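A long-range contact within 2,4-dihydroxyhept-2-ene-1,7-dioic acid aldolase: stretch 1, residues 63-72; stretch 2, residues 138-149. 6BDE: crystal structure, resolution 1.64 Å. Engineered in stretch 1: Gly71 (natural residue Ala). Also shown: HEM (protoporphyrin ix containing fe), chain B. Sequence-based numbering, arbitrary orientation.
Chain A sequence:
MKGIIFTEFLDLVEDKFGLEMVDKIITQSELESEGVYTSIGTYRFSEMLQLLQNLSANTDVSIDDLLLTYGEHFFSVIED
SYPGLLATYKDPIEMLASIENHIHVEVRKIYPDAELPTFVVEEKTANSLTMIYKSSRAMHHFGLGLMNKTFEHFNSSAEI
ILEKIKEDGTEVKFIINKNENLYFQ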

# COMPACT_ATOMS: atom_id res chain seq x y z
N ILE A 63 1.75 -13.46 -0.64
CA ILE A 63 2.28 -12.10 -0.65
C ILE A 63 1.15 -11.10 -0.88
O ILE A 63 1.16 -10.00 -0.31
CB ILE A 63 3.39 -11.97 -1.71
CG1 ILE A 63 4.58 -12.86 -1.35
CG2 ILE A 63 3.84 -10.52 -1.84
CD1 ILE A 63 5.74 -12.76 -2.31
N ASP A 64 0.17 -11.47 -1.70
CA ASP A 64 -1.01 -10.64 -1.91
C ASP A 64 -1.67 -10.27 -0.59
O ASP A 64 -1.88 -9.09 -0.28
CB ASP A 64 -2.01 -11.37 -2.81
CG ASP A 64 -1.71 -11.20 -4.28
OD1 ASP A 64 -0.72 -10.51 -4.62
OD2 ASP A 64 -2.46 -11.76 -5.11
N ASP A 65 -1.99 -11.28 0.22
CA ASP A 65 -2.71 -11.05 1.47
C ASP A 65 -1.83 -10.32 2.49
O ASP A 65 -2.33 -9.51 3.27
CB ASP A 65 -3.21 -12.37 2.04
CG ASP A 65 -4.44 -12.89 1.32
OD1 ASP A 65 -4.83 -12.28 0.30
OD2 ASP A 65 -5.00 -13.91 1.76
N LEU A 66 -0.53 -10.62 2.51
CA LEU A 66 0.37 -9.92 3.42
C LEU A 66 0.44 -8.44 3.08
O LEU A 66 0.39 -7.59 3.98
CB LEU A 66 1.76 -10.55 3.37
CG LEU A 66 1.90 -11.97 3.93
CD1 LEU A 66 3.24 -12.57 3.55
CD2 LEU A 66 1.72 -11.96 5.44
N LEU A 67 0.55 -8.11 1.79
CA LEU A 67 0.61 -6.71 1.39
C LEU A 67 -0.74 -6.01 1.57
O LEU A 67 -0.77 -4.81 1.86
CB LEU A 67 1.07 -6.60 -0.06
CG LEU A 67 2.57 -6.79 -0.30
CD1 LEU A 67 2.90 -6.70 -1.78
CD2 LEU A 67 3.38 -5.78 0.50
N LEU A 68 -1.84 -6.74 1.39
CA LEU A 68 -3.16 -6.15 1.65
C LEU A 68 -3.29 -5.76 3.11
O LEU A 68 -3.69 -4.63 3.43
CB LEU A 68 -4.26 -7.14 1.25
CG LEU A 68 -5.69 -6.61 1.10
CD1 LEU A 68 -6.47 -7.47 0.12
CD2 LEU A 68 -6.42 -6.53 2.44
N THR A 69 -2.95 -6.68 4.02
CA THR A 69 -3.02 -6.38 5.45
C THR A 69 -2.08 -5.23 5.81
O THR A 69 -2.44 -4.35 6.61
CB THR A 69 -2.68 -7.63 6.26
OG1 THR A 69 -3.64 -8.65 5.99
CG2 THR A 69 -2.68 -7.32 7.75
N TYR A 70 -0.88 -5.21 5.22
CA TYR A 70 0.05 -4.12 5.50
C TYR A 70 -0.47 -2.79 4.95
O TYR A 70 -0.36 -1.76 5.62
CB TYR A 70 1.42 -4.44 4.92
CG TYR A 70 2.46 -3.38 5.20
CD1 TYR A 70 2.51 -2.74 6.44
CD2 TYR A 70 3.38 -3.00 4.24
CE1 TYR A 70 3.45 -1.77 6.70
CE2 TYR A 70 4.33 -2.03 4.49
CZ TYR A 70 4.36 -1.42 5.73
OH TYR A 70 5.30 -0.44 5.99
N GLY A 71 -1.03 -2.81 3.74
CA GLY A 71 -1.57 -1.58 3.18
C GLY A 71 -2.69 -1.00 4.02
O GLY A 71 -2.80 0.22 4.17
N GLU A 72 -3.55 -1.86 4.57
CA GLU A 72 -4.59 -1.38 5.47
C GLU A 72 -3.98 -0.80 6.75
O GLU A 72 -4.46 0.21 7.26
CB GLU A 72 -5.57 -2.51 5.80
CG GLU A 72 -6.34 -3.02 4.59
CD GLU A 72 -7.53 -3.87 4.98
OE1 GLU A 72 -7.55 -4.39 6.11
OE2 GLU A 72 -8.44 -4.03 4.14
CHA HEM B . 4.60 4.00 -1.69
CHB HEM B . 3.20 8.22 1.43
CHC HEM B . -2.04 7.72 -0.22
CHD HEM B . -0.68 3.34 -3.16
C1A HEM B . 4.26 5.33 -0.67
C2A HEM B . 5.39 5.55 0.15
C3A HEM B . 5.04 6.59 0.92
C4A HEM B . 3.73 6.91 0.50
CMA HEM B . 5.87 7.27 2.00
CAA HEM B . 6.72 4.79 0.15
CBA HEM B . 7.65 5.48 -0.85
CGA HEM B . 9.05 4.87 -0.81
O1A HEM B . 10.00 5.44 -1.43
O2A HEM B . 9.27 3.81 -0.17
C1B HEM B . 1.57 8.26 1.14
C2B HEM B . 0.67 9.12 2.04
C3B HEM B . -0.66 8.95 1.56
C4B HEM B . -0.52 8.00 0.40
CMB HEM B . 1.13 10.00 3.21
CAB HEM B . -1.95 9.58 2.08
CBB HEM B . -2.07 10.89 2.15
C1C HEM B . -1.78 6.31 -1.16
C2C HEM B . -3.01 5.69 -1.47
C3C HEM B . -2.67 4.61 -2.19
C4C HEM B . -1.26 4.66 -2.27
CMC HEM B . -4.41 6.15 -1.08
CAC HEM B . -3.59 3.57 -2.81
CBC HEM B . -3.85 3.61 -4.10
C1D HEM B . 0.95 3.36 -2.80
C2D HEM B . 1.57 2.05 -3.23
C3D HEM B . 2.94 2.16 -2.87
C4D HEM B . 3.11 3.55 -2.23
CMD HEM B . 0.88 0.86 -3.91
CAD HEM B . 4.03 1.10 -3.10
CBD HEM B . 5.11 1.62 -4.04
CGD HEM B . 4.81 1.11 -5.45
O1D HEM B . 3.69 0.60 -5.71
O2D HEM B . 5.68 1.22 -6.35
NA HEM B . 3.12 6.11 -0.48
NB HEM B . 0.81 7.43 0.08
NC HEM B . -0.60 5.69 -1.58
ND HEM B . 1.80 4.36 -2.09
FE HEM B . 1.34 6.22 -1.44
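Stretch 2, residues 138-149: AMHHFGLGLMNK

Stretch 2 lies on stretch 1 as one helix packed closely against another, backbone to backbone at a pair of glycines, with a single hydrogen bond between side chains. Met139 occupies the N-cap position just before helix 140-149, which runs in the same general direction as helix 63-72, crossing it at -39° with the axes only 6.5 Å apart at closest approach. At the near point Gly71, an engineered residue (Ala in the natural sequence), faces Gly145, their CA atoms 4.3 Å apart. A CB on Gly145 would point toward stretch 1 and fall 2.4 Å from Leu68 O. With the backbones this near, CA-H...O contacts form in both directions: Phe142 CA to Leu67 O (3.5 Å), Leu68 CA to His141 O (3.4 Å) and Gly71 CA to Phe142 O (3.4 Å). Toward the start of the helices, Asp64 CB sits over one face of the His141 ring, 3.9 Å from its centroid. Leu68 CD1 meets Leu144 CD2 at 3.8 Å, and Tyr70 CD2 approaches Phe142 CE1 at 3.5 Å, the two rings inclined at 45°. Farther along, Asn148 ND2 donates to Glu72 OE2 (3.2 Å), while Lys149 CG packs 3.6 Å from Glu72 O. Phe142 also reaches the heme, its CD2 3.5 Å from HEM C2D.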

# COMPACT_ATOMS: atom_id res chain seq x y z
N ALA A 138 5.31 -4.03 -8.13
CA ALA A 138 4.12 -4.88 -8.15
C ALA A 138 3.45 -4.95 -6.79
O ALA A 138 3.07 -6.02 -6.30
CB ALA A 138 4.47 -6.28 -8.66
N MET A 139 3.30 -3.79 -6.15
CA MET A 139 2.65 -3.69 -4.84
C MET A 139 1.19 -3.27 -4.96
O MET A 139 0.71 -2.43 -4.20
CB MET A 139 3.43 -2.72 -3.95
CG MET A 139 4.83 -3.21 -3.61
SD MET A 139 5.76 -2.06 -2.58
CE MET A 139 4.74 -2.01 -1.11
N HIS A 140 0.47 -3.87 -5.91
CA HIS A 140 -0.92 -3.49 -6.15
C HIS A 140 -1.80 -3.75 -4.93
O HIS A 140 -2.72 -2.98 -4.65
CB HIS A 140 -1.46 -4.23 -7.38
CG HIS A 140 -0.98 -5.65 -7.48
ND1 HIS A 140 -1.56 -6.69 -6.79
CD2 HIS A 140 0.03 -6.20 -8.20
CE1 HIS A 140 -0.94 -7.82 -7.07
NE2 HIS A 140 0.03 -7.55 -7.93
N HIS A 141 -1.53 -4.83 -4.20
CA HIS A 141 -2.34 -5.14 -3.03
C HIS A 141 -2.01 -4.25 -1.84
O HIS A 141 -2.86 -4.07 -0.96
CB HIS A 141 -2.19 -6.61 -2.65
CG HIS A 141 -3.21 -7.50 -3.29
ND1 HIS A 141 -3.39 -7.55 -4.66
CD2 HIS A 141 -4.12 -8.34 -2.76
CE1 HIS A 141 -4.36 -8.41 -4.94
NE2 HIS A 141 -4.82 -8.90 -3.81
N PHE A 142 -0.80 -3.69 -1.79
CA PHE A 142 -0.52 -2.63 -0.82
C PHE A 142 -1.39 -1.42 -1.09
O PHE A 142 -1.97 -0.84 -0.16
CB PHE A 142 0.97 -2.25 -0.87
CG PHE A 142 1.36 -1.19 0.12
CD1 PHE A 142 1.50 -1.49 1.46
CD2 PHE A 142 1.58 0.11 -0.30
CE1 PHE A 142 1.86 -0.51 2.37
CE2 PHE A 142 1.95 1.10 0.60
CZ PHE A 142 2.09 0.79 1.94
N GLY A 143 -1.52 -1.03 -2.36
CA GLY A 143 -2.43 0.05 -2.71
C GLY A 143 -3.89 -0.32 -2.51
O GLY A 143 -4.70 0.53 -2.14
N LEU A 144 -4.24 -1.59 -2.74
CA LEU A 144 -5.61 -2.03 -2.51
C LEU A 144 -5.99 -1.89 -1.04
O LEU A 144 -7.11 -1.47 -0.72
CB LEU A 144 -5.79 -3.48 -2.98
CG LEU A 144 -7.13 -4.15 -2.67
CD1 LEU A 144 -8.28 -3.38 -3.27
CD2 LEU A 144 -7.13 -5.59 -3.17
N GLY A 145 -5.07 -2.24 -0.14
CA GLY A 145 -5.35 -2.07 1.28
C GLY A 145 -5.52 -0.62 1.67
O GLY A 145 -6.35 -0.29 2.52
N LEU A 146 -4.73 0.27 1.06
CA LEU A 146 -4.90 1.70 1.31
C LEU A 146 -6.22 2.20 0.75
O LEU A 146 -6.86 3.07 1.34
CB LEU A 146 -3.72 2.47 0.71
CG LEU A 146 -2.38 2.33 1.42
CD1 LEU A 146 -1.24 2.79 0.52
CD2 LEU A 146 -2.38 3.12 2.72
N MET A 147 -6.64 1.66 -0.40
CA MET A 147 -7.93 2.03 -0.97
C MET A 147 -9.08 1.55 -0.09
O MET A 147 -10.07 2.27 0.10
CB MET A 147 -8.07 1.47 -2.38
CG MET A 147 -7.17 2.11 -3.42
SD MET A 147 -7.47 1.38 -5.04
CE MET A 147 -6.24 2.21 -6.05
N ASN A 148 -8.97 0.33 0.45
CA ASN A 148 -10.00 -0.19 1.34
C ASN A 148 -10.23 0.74 2.52
O ASN A 148 -11.37 1.07 2.87
CB ASN A 148 -9.61 -1.58 1.84
CG ASN A 148 -9.79 -2.66 0.78
OD1 ASN A 148 -10.39 -2.42 -0.27
ND2 ASN A 148 -9.27 -3.85 1.06
N LYS A 149 -9.14 1.19 3.15
CA LYS A 149 -9.24 2.06 4.32
C LYS A 149 -9.59 3.49 3.95
O LYS A 149 -10.08 4.24 4.81
CB LYS A 149 -7.94 2.02 5.12
CG LYS A 149 -7.71 0.71 5.84
CD LYS A 149 -8.81 0.46 6.87
CE LYS A 149 -8.63 -0.88 7.56
NZ LYS A 149 -9.63 -1.08 8.64